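Local structure of Nrps/pks (Streptomyces albus, 4OPF) at residues E86-Y97 against R418-R428; H212-G220 against F358-E366. The protein probably catalyses decarboxylative Claisen condensation, the chain-extending step of polyketide assembly, as a ketosynthase domain of the oxazolomycin synthase OzmH. One frame throughout, in Å; residues are numbered along the deposited sequence. Where two conformers were deposited one is given.

Contact 1: residues E86-Y97 against R418-R428; sequences EETLFAFCDAGY and RAPLDRPRLAR
With chi1 at -61° the ring of F90 swings to the side of its helix that faces R423, whose chain, extended from CG to NE, carries its guanidinium across that ring. The two groups stack with planes 20° apart, and R423 CZ sits 4.0 Å from the centroid of the F90 ring, off-centre, while CD covers the face more squarely. Two waters lie in the guanidinium plane, one bridging R423 NH2 to E87 OE2, the other R423 NE to F90 O; S15 and R17 also hold the E87 carboxylate. At the C-terminal end of the helix R418, bent at chi3, lies flat over Y97 with CZ 3.7 Å from the ring centroid, and its NH2 donates to G96 O (2.8 Å) from above the carbonyl plane; E101 pairs with the same nitrogen. G96, the first residue past helix 79-95, closes it in a Schellman motif; its positive phi suits glycine, and a CB there would run into A419 O. C93 O takes two bonds, from G96 N and, on the opposite face, from L421 N at 2.8 Å. L89 CD2 and P424 CG meet tip to tip, 3.8 Å apart. Toward the start of 86-97, R428 NH2 reaches E86 OE1 at 2.7 Å, a salt bridge E86 shares with R17, though R428 is poorly ordered. Arginines thus cover two aromatic rings, so stacking and charge probably contribute to holding this C-terminal tail, alongside apolar contacts.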
loop_
_atom_site.group_PDB
_atom_site.type_symbol
_atom_site.label_atom_id
_atom_site.label_comp_id
_atom_site.label_asym_id
_atom_site.label_seq_id
_atom_site.Cartn_x
_atom_site.Cartn_y
_atom_site.Cartn_z
ATOM N N GLU A 86 14.063 -9.248 -14.627
ATOM C CA GLU A 86 15.521 -9.171 -14.825
ATOM C C GLU A 86 16.162 -8.380 -13.727
ATOM O O GLU A 86 17.154 -8.813 -13.148
ATOM C CB GLU A 86 15.949 -8.478 -16.128
ATOM C CG GLU A 86 15.770 -9.244 -17.367
ATOM C CD GLU A 86 16.433 -8.604 -18.602
ATOM O OE1 GLU A 86 17.066 -7.504 -18.534
ATOM O OE2 GLU A 86 16.299 -9.228 -19.687
ATOM N N GLU A 87 15.664 -7.188 -13.503
ATOM C CA GLU A 87 16.336 -6.334 -12.522
ATOM C C GLU A 87 16.231 -6.863 -11.107
ATOM O O GLU A 87 17.114 -6.617 -10.307
ATOM C CB GLU A 87 15.815 -4.930 -12.562
ATOM C CG GLU A 87 16.231 -4.221 -13.818
ATOM C CD GLU A 87 17.760 -4.069 -13.934
ATOM O OE1 GLU A 87 18.503 -3.838 -12.923
ATOM O OE2 GLU A 87 18.206 -4.196 -15.068
ATOM N N THR A 88 15.137 -7.543 -10.764
ATOM C CA THR A 88 15.038 -8.152 -9.434
ATOM C C THR A 88 16.079 -9.266 -9.340
ATOM O O THR A 88 16.776 -9.344 -8.328
ATOM C CB THR A 88 13.628 -8.648 -9.147
ATOM O OG1 THR A 88 12.721 -7.533 -9.226
ATOM C CG2 THR A 88 13.560 -9.353 -7.792
ATOM N N LEU A 89 16.193 -10.111 -10.367
ATOM C CA LEU A 89 17.246 -11.095 -10.390
ATOM C C LEU A 89 18.619 -10.439 -10.182
ATOM O O LEU A 89 19.420 -10.945 -9.395
ATOM C CB LEU A 89 17.241 -11.896 -11.667
ATOM C CG LEU A 89 18.383 -12.893 -11.821
ATOM C CD1 LEU A 89 18.374 -13.980 -10.737
ATOM C CD2 LEU A 89 18.295 -13.484 -13.190
ATOM N N PHE A 90 18.879 -9.329 -10.863
ATOM C CA PHE A 90 20.156 -8.681 -10.730
ATOM C C PHE A 90 20.365 -8.068 -9.348
ATOM O O PHE A 90 21.498 -8.004 -8.856
ATOM C CB PHE A 90 20.372 -7.617 -11.820
ATOM C CG PHE A 90 20.365 -8.141 -13.245
ATOM C CD1 PHE A 90 20.601 -9.457 -13.549
ATOM C CD2 PHE A 90 20.081 -7.279 -14.281
ATOM C CE1 PHE A 90 20.561 -9.917 -14.866
ATOM C CE2 PHE A 90 20.048 -7.730 -15.611
ATOM C CZ PHE A 90 20.292 -9.044 -15.896
ATOM N N ALA A 91 19.313 -7.606 -8.697
ATOM C CA ALA A 91 19.470 -7.108 -7.332
ATOM C C ALA A 91 19.810 -8.225 -6.371
ATOM O O ALA A 91 20.620 -8.045 -5.470
ATOM C CB ALA A 91 18.227 -6.384 -6.877
ATOM N N PHE A 92 19.230 -9.398 -6.561
ATOM C CA PHE A 92 19.590 -10.550 -5.731
ATOM C C PHE A 92 21.056 -10.942 -5.932
ATOM O O PHE A 92 21.756 -11.249 -4.965
ATOM C CB PHE A 92 18.718 -11.762 -6.044
ATOM C CG PHE A 92 17.272 -11.601 -5.683
ATOM C CD1 PHE A 92 16.838 -10.680 -4.783
ATOM C CD2 PHE A 92 16.338 -12.391 -6.269
ATOM C CE1 PHE A 92 15.489 -10.548 -4.430
ATOM C CE2 PHE A 92 14.982 -12.308 -5.897
ATOM C CZ PHE A 92 14.563 -11.380 -4.975
ATOM N N CYS A 93 21.492 -10.981 -7.189
ATOM C CA CYS A 93 22.920 -11.140 -7.528
ATOM C C CYS A 93 23.796 -10.133 -6.770
ATOM O O CYS A 93 24.795 -10.509 -6.153
ATOM C CB CYS A 93 23.144 -10.936 -9.019
ATOM S SG CYS A 93 22.401 -12.349 -9.904
ATOM N N ASP A 94 23.419 -8.875 -6.816
ATOM C CA ASP A 94 24.233 -7.832 -6.161
ATOM C C ASP A 94 24.331 -8.073 -4.645
ATOM O O ASP A 94 25.368 -7.820 -4.049
ATOM C CB ASP A 94 23.621 -6.458 -6.399
ATOM C CG ASP A 94 24.382 -5.333 -5.672
ATOM O OD1 ASP A 94 25.523 -5.063 -6.077
ATOM O OD2 ASP A 94 23.828 -4.740 -4.713
ATOM N N ALA A 95 23.238 -8.547 -4.027
ATOM C CA ALA A 95 23.183 -8.844 -2.592
ATOM C C ALA A 95 23.949 -10.103 -2.223
ATOM O O ALA A 95 24.192 -10.363 -1.046
ATOM C CB ALA A 95 21.734 -9.022 -2.127
ATOM N N GLY A 96 24.282 -10.899 -3.225
ATOM C CA GLY A 96 24.989 -12.132 -3.031
ATOM C C GLY A 96 24.092 -13.319 -2.743
ATOM O O GLY A 96 24.588 -14.322 -2.242
ATOM N N TYR A 97 22.810 -13.262 -3.102
ATOM C CA TYR A 97 21.879 -14.389 -2.859
ATOM C C TYR A 97 21.482 -14.989 -4.204
ATOM O O TYR A 97 21.111 -14.257 -5.122
ATOM C CB TYR A 97 20.589 -13.958 -2.119
ATOM C CG TYR A 97 20.798 -13.652 -0.684
ATOM C CD1 TYR A 97 21.131 -12.372 -0.274
ATOM C CD2 TYR A 97 20.713 -14.652 0.275
ATOM C CE1 TYR A 97 21.376 -12.085 1.070
ATOM C CE2 TYR A 97 20.930 -14.390 1.627
ATOM C CZ TYR A 97 21.281 -13.113 2.022
ATOM O OH TYR A 97 21.527 -12.857 3.340
ATOM N N ARG A 418 29.518 -10.843 2.391
ATOM C CA ARG A 418 28.885 -11.740 1.443
ATOM C C ARG A 418 29.287 -11.063 0.136
ATOM O O ARG A 418 29.349 -9.853 0.065
ATOM C CB ARG A 418 27.363 -11.698 1.572
ATOM C CG ARG A 418 26.625 -12.931 1.093
ATOM C CD ARG A 418 25.138 -12.848 1.377
ATOM N NE ARG A 418 24.633 -14.001 2.114
ATOM C CZ ARG A 418 24.144 -15.136 1.591
ATOM N NH1 ARG A 418 23.709 -16.081 2.406
ATOM N NH2 ARG A 418 24.058 -15.370 0.280
ATOM N N ALA A 419 29.595 -11.824 -0.891
ATOM C CA ALA A 419 30.127 -11.242 -2.114
ATOM C C ALA A 419 29.023 -11.232 -3.154
ATOM O O ALA A 419 28.242 -12.163 -3.212
ATOM C CB ALA A 419 31.285 -12.098 -2.616
ATOM N N PRO A 420 29.007 -10.222 -4.021
ATOM C CA PRO A 420 28.056 -10.246 -5.119
ATOM C C PRO A 420 28.223 -11.460 -6.042
ATOM O O PRO A 420 29.327 -11.901 -6.252
ATOM C CB PRO A 420 28.342 -8.938 -5.865
ATOM C CG PRO A 420 29.746 -8.537 -5.491
ATOM C CD PRO A 420 30.048 -9.180 -4.175
ATOM N N LEU A 421 27.138 -12.019 -6.559
ATOM C CA LEU A 421 27.249 -13.055 -7.565
ATOM C C LEU A 421 27.343 -12.365 -8.906
ATOM O O LEU A 421 26.796 -11.279 -9.089
ATOM C CB LEU A 421 26.037 -13.987 -7.522
ATOM C CG LEU A 421 25.791 -14.588 -6.148
ATOM C CD1 LEU A 421 24.547 -15.463 -6.114
ATOM C CD2 LEU A 421 26.979 -15.441 -5.748
ATOM N N ASP A 422 28.020 -12.998 -9.857
ATOM C CA ASP A 422 27.879 -12.633 -11.272
ATOM C C ASP A 422 26.407 -12.695 -11.787
ATOM O O ASP A 422 25.664 -13.635 -11.481
ATOM C CB ASP A 422 28.693 -13.608 -12.155
ATOM C CG ASP A 422 30.216 -13.392 -12.063
ATOM O OD1 ASP A 422 30.688 -12.255 -11.778
ATOM O OD2 ASP A 422 30.936 -14.389 -12.308
ATOM N N ARG A 423 26.026 -11.716 -12.600
ATOM C CA ARG A 423 24.757 -11.752 -13.300
ATOM C C ARG A 423 24.778 -12.902 -14.289
ATOM O O ARG A 423 25.714 -13.043 -15.004
ATOM C CB ARG A 423 24.570 -10.468 -14.080
ATOM C CG ARG A 423 24.343 -9.248 -13.236
ATOM C CD ARG A 423 24.456 -8.014 -14.122
ATOM N NE ARG A 423 23.818 -6.913 -13.459
ATOM C CZ ARG A 423 23.191 -5.895 -14.046
ATOM N NH1 ARG A 423 23.103 -5.820 -15.398
ATOM N NH2 ARG A 423 22.633 -4.945 -13.252
ATOM N N PRO A 424 23.757 -13.733 -14.333
ATOM C CA PRO A 424 23.792 -14.706 -15.437
ATOM C C PRO A 424 23.748 -14.040 -16.803
ATOM O O PRO A 424 23.250 -12.918 -16.932
ATOM C CB PRO A 424 22.530 -15.526 -15.228
ATOM C CG PRO A 424 21.624 -14.626 -14.485
ATOM C CD PRO A 424 22.483 -13.760 -13.599
ATOM N N ARG A 425 24.314 -14.698 -17.805
ATOM C CA ARG A 425 24.243 -14.199 -19.182
ATOM C C ARG A 425 22.881 -14.586 -19.748
ATOM O O ARG A 425 22.605 -15.766 -19.968
ATOM C CB ARG A 425 25.336 -14.810 -20.074
ATOM C CG ARG A 425 26.773 -14.544 -19.632
ATOM C CD ARG A 425 27.743 -15.528 -20.298
ATOM N NE ARG A 425 28.838 -15.917 -19.401
ATOM C CZ ARG A 425 30.142 -15.766 -19.643
ATOM N NH1 ARG A 425 31.016 -16.161 -18.726
ATOM N NH2 ARG A 425 30.587 -15.237 -20.785
ATOM N N LEU A 426 22.034 -13.591 -19.975
ATOM C CA LEU A 426 20.710 -13.821 -20.523
ATOM C C LEU A 426 20.780 -13.774 -22.057
ATOM O O LEU A 426 21.541 -13.024 -22.622
ATOM C CB LEU A 426 19.759 -12.763 -19.985
ATOM C CG LEU A 426 19.549 -12.724 -18.482
ATOM C CD1 LEU A 426 18.556 -11.633 -18.166
ATOM C CD2 LEU A 426 19.035 -14.051 -17.952
ATOM N N ALA A 427 19.999 -14.601 -22.727
ATOM C CA ALA A 427 20.029 -14.653 -24.193
ATOM C C ALA A 427 18.838 -13.884 -24.737
ATOM O O ALA A 427 17.772 -14.470 -24.938
ATOM C CB ALA A 427 20.006 -16.098 -24.691
ATOM N N ARG A 428 19.031 -12.586 -24.981
ATOM C CA ARG A 428 17.934 -11.689 -25.345
ATOM C C ARG A 428 17.466 -11.653 -26.804
ATOM O O ARG A 428 18.273 -11.594 -27.733
ATOM C CB ARG A 428 18.296 -10.279 -24.941
ATOM C CG ARG A 428 18.144 -10.071 -23.446
ATOM C CD ARG A 428 19.340 -9.321 -22.914
ATOM N NE ARG A 428 19.018 -8.728 -21.629
ATOM C CZ ARG A 428 19.899 -8.532 -20.661
ATOM N NH1 ARG A 428 21.159 -8.916 -20.810
ATOM N NH2 ARG A 428 19.516 -7.963 -19.529
HETATM O O HOH W 1 21.192 -3.486 -14.993
HETATM O O HOH W 2 23.764 -7.139 -10.226
HETATM O O HOH W 3 27.423 -14.714 -1.898
#

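Contact 2: residues H212-G220 against F358-E366; sequences HVFDRRARG and FLSGRQPLE
The carboxylate of D215 is gripped through both oxygens. OD2 takes weak bonds from R362 N across the contact, at 3.0 Å, and from R217 NH2, the latter part of a salt bridge. OD1 receives R217 N at 2.9 Å on its anti lone pair, nearly straight at 172°, which makes an Asx turn, and R217 NE adds a weak bond to the same oxygen. A chi1 of -175° turns the carboxylate so that OD2 arrives at the backbone N of R362. An asparagine in its place would probably lose the salt bridge to R217 and leave that guanidinium freer to turn. Q363 lies between two arginines: its amide runs almost parallel to the R217 guanidinium, 14° between planes, with NE2 over one face, and OE1 hangs over the face of R216.

R216 N donates to Q363 O at 3.0 Å, in the carbonyl plane; V213 N instead donates to a side chain, S360 OG, a less certain bond because S360 was modelled in two conformers. D215 to A218 form a type I beta turn. In this thiolase-type ketosynthase fold, the contact pins the loop before strand 226-234 to the one between strands 354-355 and 375-376. G361 has positive phi, and a CB there would clash with F358.

Beneath the polar layer, V213 CG1 meets the edge of F358, 3.9 Å from its CZ, and F377 stacks on that ring. F214 puts CB 4.1 Å from L365 CD2, while its ring reaches helix 300-314, where L307 and E306 touch it; the same helix supplies D303, whose OD2 accepts from F214 N.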
loop_
_atom_site.group_PDB
_atom_site.type_symbol
_atom_site.label_atom_id
_atom_site.label_comp_id
_atom_site.label_asym_id
_atom_site.label_seq_id
_atom_site.Cartn_x
_atom_site.Cartn_y
_atom_site.Cartn_z
ATOM N N HIS A 212 15.358 22.355 -17.612
ATOM C CA HIS A 212 15.932 23.243 -16.597
ATOM C C HIS A 212 15.136 23.311 -15.279
ATOM O O HIS A 212 13.923 23.491 -15.298
ATOM C CB HIS A 212 16.037 24.697 -17.092
ATOM C CG HIS A 212 16.329 24.848 -18.549
ATOM N ND1 HIS A 212 17.578 25.187 -19.023
ATOM C CD2 HIS A 212 15.518 24.775 -19.634
ATOM C CE1 HIS A 212 17.531 25.296 -20.338
ATOM N NE2 HIS A 212 16.293 25.048 -20.735
ATOM N N VAL A 213 15.843 23.262 -14.146
ATOM C CA VAL A 213 15.225 23.359 -12.830
ATOM C C VAL A 213 15.933 24.394 -11.950
ATOM O O VAL A 213 17.060 24.801 -12.254
ATOM C CB VAL A 213 15.056 21.953 -12.169
ATOM C CG1 VAL A 213 16.387 21.255 -11.909
ATOM C CG2 VAL A 213 14.236 22.055 -10.902
ATOM N N PHE A 214 15.214 24.870 -10.912
ATOM C CA PHE A 214 15.676 25.935 -9.954
ATOM C C PHE A 214 16.268 27.168 -10.669
ATOM O O PHE A 214 17.248 27.756 -10.214
ATOM C CB PHE A 214 16.634 25.373 -8.872
ATOM C CG PHE A 214 16.012 24.301 -8.048
ATOM C CD1 PHE A 214 14.845 24.549 -7.334
ATOM C CD2 PHE A 214 16.546 23.022 -8.017
ATOM C CE1 PHE A 214 14.220 23.544 -6.594
ATOM C CE2 PHE A 214 15.927 22.017 -7.277
ATOM C CZ PHE A 214 14.773 22.290 -6.553
ATOM N N ASP A 215 15.558 27.564 -11.725
ATOM C CA ASP A 215 16.103 28.269 -12.874
ATOM C C ASP A 215 14.942 28.865 -13.695
ATOM O O ASP A 215 13.905 28.209 -13.870
ATOM C CB ASP A 215 16.821 27.237 -13.752
ATOM C CG ASP A 215 17.536 27.858 -14.939
ATOM O OD1 ASP A 215 16.898 28.387 -15.880
ATOM O OD2 ASP A 215 18.770 27.786 -14.949
ATOM N N ARG A 216 15.123 30.065 -14.252
ATOM C CA ARG A 216 14.064 30.735 -15.063
ATOM C C ARG A 216 13.595 30.070 -16.389
ATOM O O ARG A 216 12.501 30.377 -16.870
ATOM C CB ARG A 216 14.478 32.167 -15.394
ATOM C CG ARG A 216 14.350 33.118 -14.238
ATOM C CD ARG A 216 14.436 34.536 -14.764
ATOM N NE ARG A 216 15.809 34.979 -15.102
ATOM C CZ ARG A 216 16.200 35.641 -16.213
ATOM N NH1 ARG A 216 15.338 35.993 -17.175
ATOM N NH2 ARG A 216 17.489 35.982 -16.364
ATOM N N ARG A 217 14.402 29.203 -16.997
ATOM C CA ARG A 217 13.977 28.530 -18.236
ATOM C C ARG A 217 13.132 27.271 -17.982
ATOM O O ARG A 217 12.658 26.641 -18.937
ATOM C CB ARG A 217 15.191 28.200 -19.101
ATOM C CG ARG A 217 15.863 29.447 -19.671
ATOM C CD ARG A 217 17.301 29.156 -20.088
ATOM N NE ARG A 217 18.190 28.935 -18.937
ATOM C CZ ARG A 217 19.475 28.597 -19.023
ATOM N NH1 ARG A 217 20.054 28.421 -20.211
ATOM N NH2 ARG A 217 20.185 28.428 -17.917
ATOM N N ALA A 218 12.931 26.928 -16.704
ATOM C CA ALA A 218 12.219 25.687 -16.299
ATOM C C ALA A 218 10.816 25.493 -16.938
ATOM O O ALA A 218 9.908 26.310 -16.741
ATOM C CB ALA A 218 12.142 25.595 -14.765
ATOM N N ARG A 219 10.675 24.381 -17.677
ATOM C CA ARG A 219 9.484 24.041 -18.480
ATOM C C ARG A 219 8.968 22.586 -18.261
ATOM O O ARG A 219 8.239 22.060 -19.113
ATOM C CB ARG A 219 9.828 24.210 -19.987
ATOM C CG ARG A 219 9.262 25.449 -20.686
ATOM C CD ARG A 219 8.926 25.166 -22.157
ATOM N NE ARG A 219 7.724 24.325 -22.304
ATOM C CZ ARG A 219 7.665 23.116 -22.876
ATOM N NH1 ARG A 219 8.739 22.542 -23.412
ATOM N NH2 ARG A 219 6.503 22.471 -22.923
ATOM N N GLY A 220 9.341 21.929 -17.153
ATOM C CA GLY A 220 9.142 20.469 -17.023
ATOM C C GLY A 220 10.119 19.705 -17.915
ATOM O O GLY A 220 10.759 20.288 -18.803
ATOM N N PHE A 358 25.655 18.945 -9.796
ATOM C CA PHE A 358 24.351 19.357 -10.231
ATOM C C PHE A 358 24.455 20.105 -11.558
ATOM O O PHE A 358 25.274 21.023 -11.705
ATOM C CB PHE A 358 23.733 20.246 -9.184
ATOM C CG PHE A 358 22.415 20.813 -9.579
ATOM C CD1 PHE A 358 21.326 19.995 -9.767
ATOM C CD2 PHE A 358 22.266 22.172 -9.782
ATOM C CE1 PHE A 358 20.096 20.518 -10.134
ATOM C CE2 PHE A 358 21.033 22.708 -10.123
ATOM C CZ PHE A 358 19.942 21.877 -10.310
ATOM N N LEU A 359 23.616 19.728 -12.520
ATOM C CA LEU A 359 23.697 20.286 -13.870
ATOM C C LEU A 359 22.976 21.635 -14.095
ATOM O O LEU A 359 23.538 22.533 -14.693
ATOM C CB LEU A 359 23.264 19.237 -14.903
ATOM C CG LEU A 359 24.354 18.270 -15.373
ATOM C CD1 LEU A 359 25.004 17.550 -14.201
ATOM C CD2 LEU A 359 23.771 17.233 -16.329
ATOM N N SER A 360 21.768 21.820 -13.606
ATOM C CA SER A 360 20.991 23.048 -13.908
ATOM C C SER A 360 21.269 24.229 -12.942
ATOM O O SER A 360 22.439 24.494 -12.621
ATOM C CB SER A 360 19.495 22.713 -13.980
ATOM O OG SER A 360 18.764 23.793 -14.517
ATOM N N GLY A 361 20.212 24.959 -12.503
ATOM C CA GLY A 361 20.313 26.071 -11.514
ATOM C C GLY A 361 21.059 27.348 -11.940
ATOM O O GLY A 361 21.406 28.206 -11.104
ATOM N N ARG A 362 21.237 27.499 -13.253
ATOM C CA ARG A 362 22.225 28.417 -13.832
ATOM C C ARG A 362 21.564 29.761 -14.206
ATOM O O ARG A 362 22.035 30.471 -15.106
ATOM C CB ARG A 362 22.937 27.789 -15.074
ATOM C CG ARG A 362 22.762 26.280 -15.339
ATOM C CD ARG A 362 21.572 25.997 -16.260
ATOM N NE ARG A 362 21.633 24.682 -16.882
ATOM C CZ ARG A 362 20.579 23.972 -17.283
ATOM N NH1 ARG A 362 19.337 24.418 -17.096
ATOM N NH2 ARG A 362 20.777 22.774 -17.840
ATOM N N GLN A 363 20.483 30.108 -13.506
ATOM C CA GLN A 363 19.680 31.294 -13.814
ATOM C C GLN A 363 18.717 31.474 -12.635
ATOM O O GLN A 363 17.515 31.199 -12.752
ATOM C CB GLN A 363 18.936 31.112 -15.156
ATOM C CG GLN A 363 18.450 32.397 -15.823
ATOM C CD GLN A 363 18.463 32.322 -17.347
ATOM O OE1 GLN A 363 17.408 32.315 -17.992
ATOM N NE2 GLN A 363 19.665 32.266 -17.927
ATOM N N PRO A 364 19.250 31.941 -11.486
ATOM C CA PRO A 364 18.511 31.755 -10.241
ATOM C C PRO A 364 17.113 32.378 -10.291
ATOM O O PRO A 364 16.821 33.243 -11.131
ATOM C CB PRO A 364 19.410 32.416 -9.180
ATOM C CG PRO A 364 20.208 33.424 -9.931
ATOM C CD PRO A 364 20.374 32.884 -11.328
ATOM N N LEU A 365 16.259 31.920 -9.387
ATOM C CA LEU A 365 14.865 32.313 -9.379
ATOM C C LEU A 365 14.814 33.747 -8.905
ATOM O O LEU A 365 15.812 34.266 -8.417
ATOM C CB LEU A 365 14.052 31.377 -8.478
ATOM C CG LEU A 365 13.979 29.893 -8.891
ATOM C CD1 LEU A 365 13.886 29.715 -10.404
ATOM C CD2 LEU A 365 15.175 29.137 -8.343
ATOM N N GLU A 366 13.655 34.376 -9.012
ATOM C CA GLU A 366 13.570 35.829 -8.881
ATOM C C GLU A 366 13.232 36.287 -7.463
ATOM O O GLU A 366 13.487 37.449 -7.106
ATOM C CB GLU A 366 12.529 36.368 -9.858
ATOM C CG GLU A 366 12.689 37.833 -10.227
ATOM C CD GLU A 366 11.468 38.341 -10.956
ATOM O OE1 GLU A 366 11.010 37.643 -11.884
ATOM O OE2 GLU A 366 10.952 39.415 -10.591
#

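Overall arrangement
From the N terminus the chain runs through strand 9-17 to helix 79-95, whose last turns form the first half of contact 1. It then adds strands 107-112, 153-156 and 181-188 to the large mixed sheet before reaching 212-220, which leads into strand 226-234. Contact 2 closes when 358-366 returns 138 residues later, ahead of strand 375-376. Only after strand 401-408 does the tail 418-428 come back to helix 79-95, closing a loop of 321 residues, so contact 2 is nested within contact 1. The two lie on opposite sides of the chain's centre, about 38 Å between their centres: one fastens the C-terminal tail to an early helix, the other joins two loops.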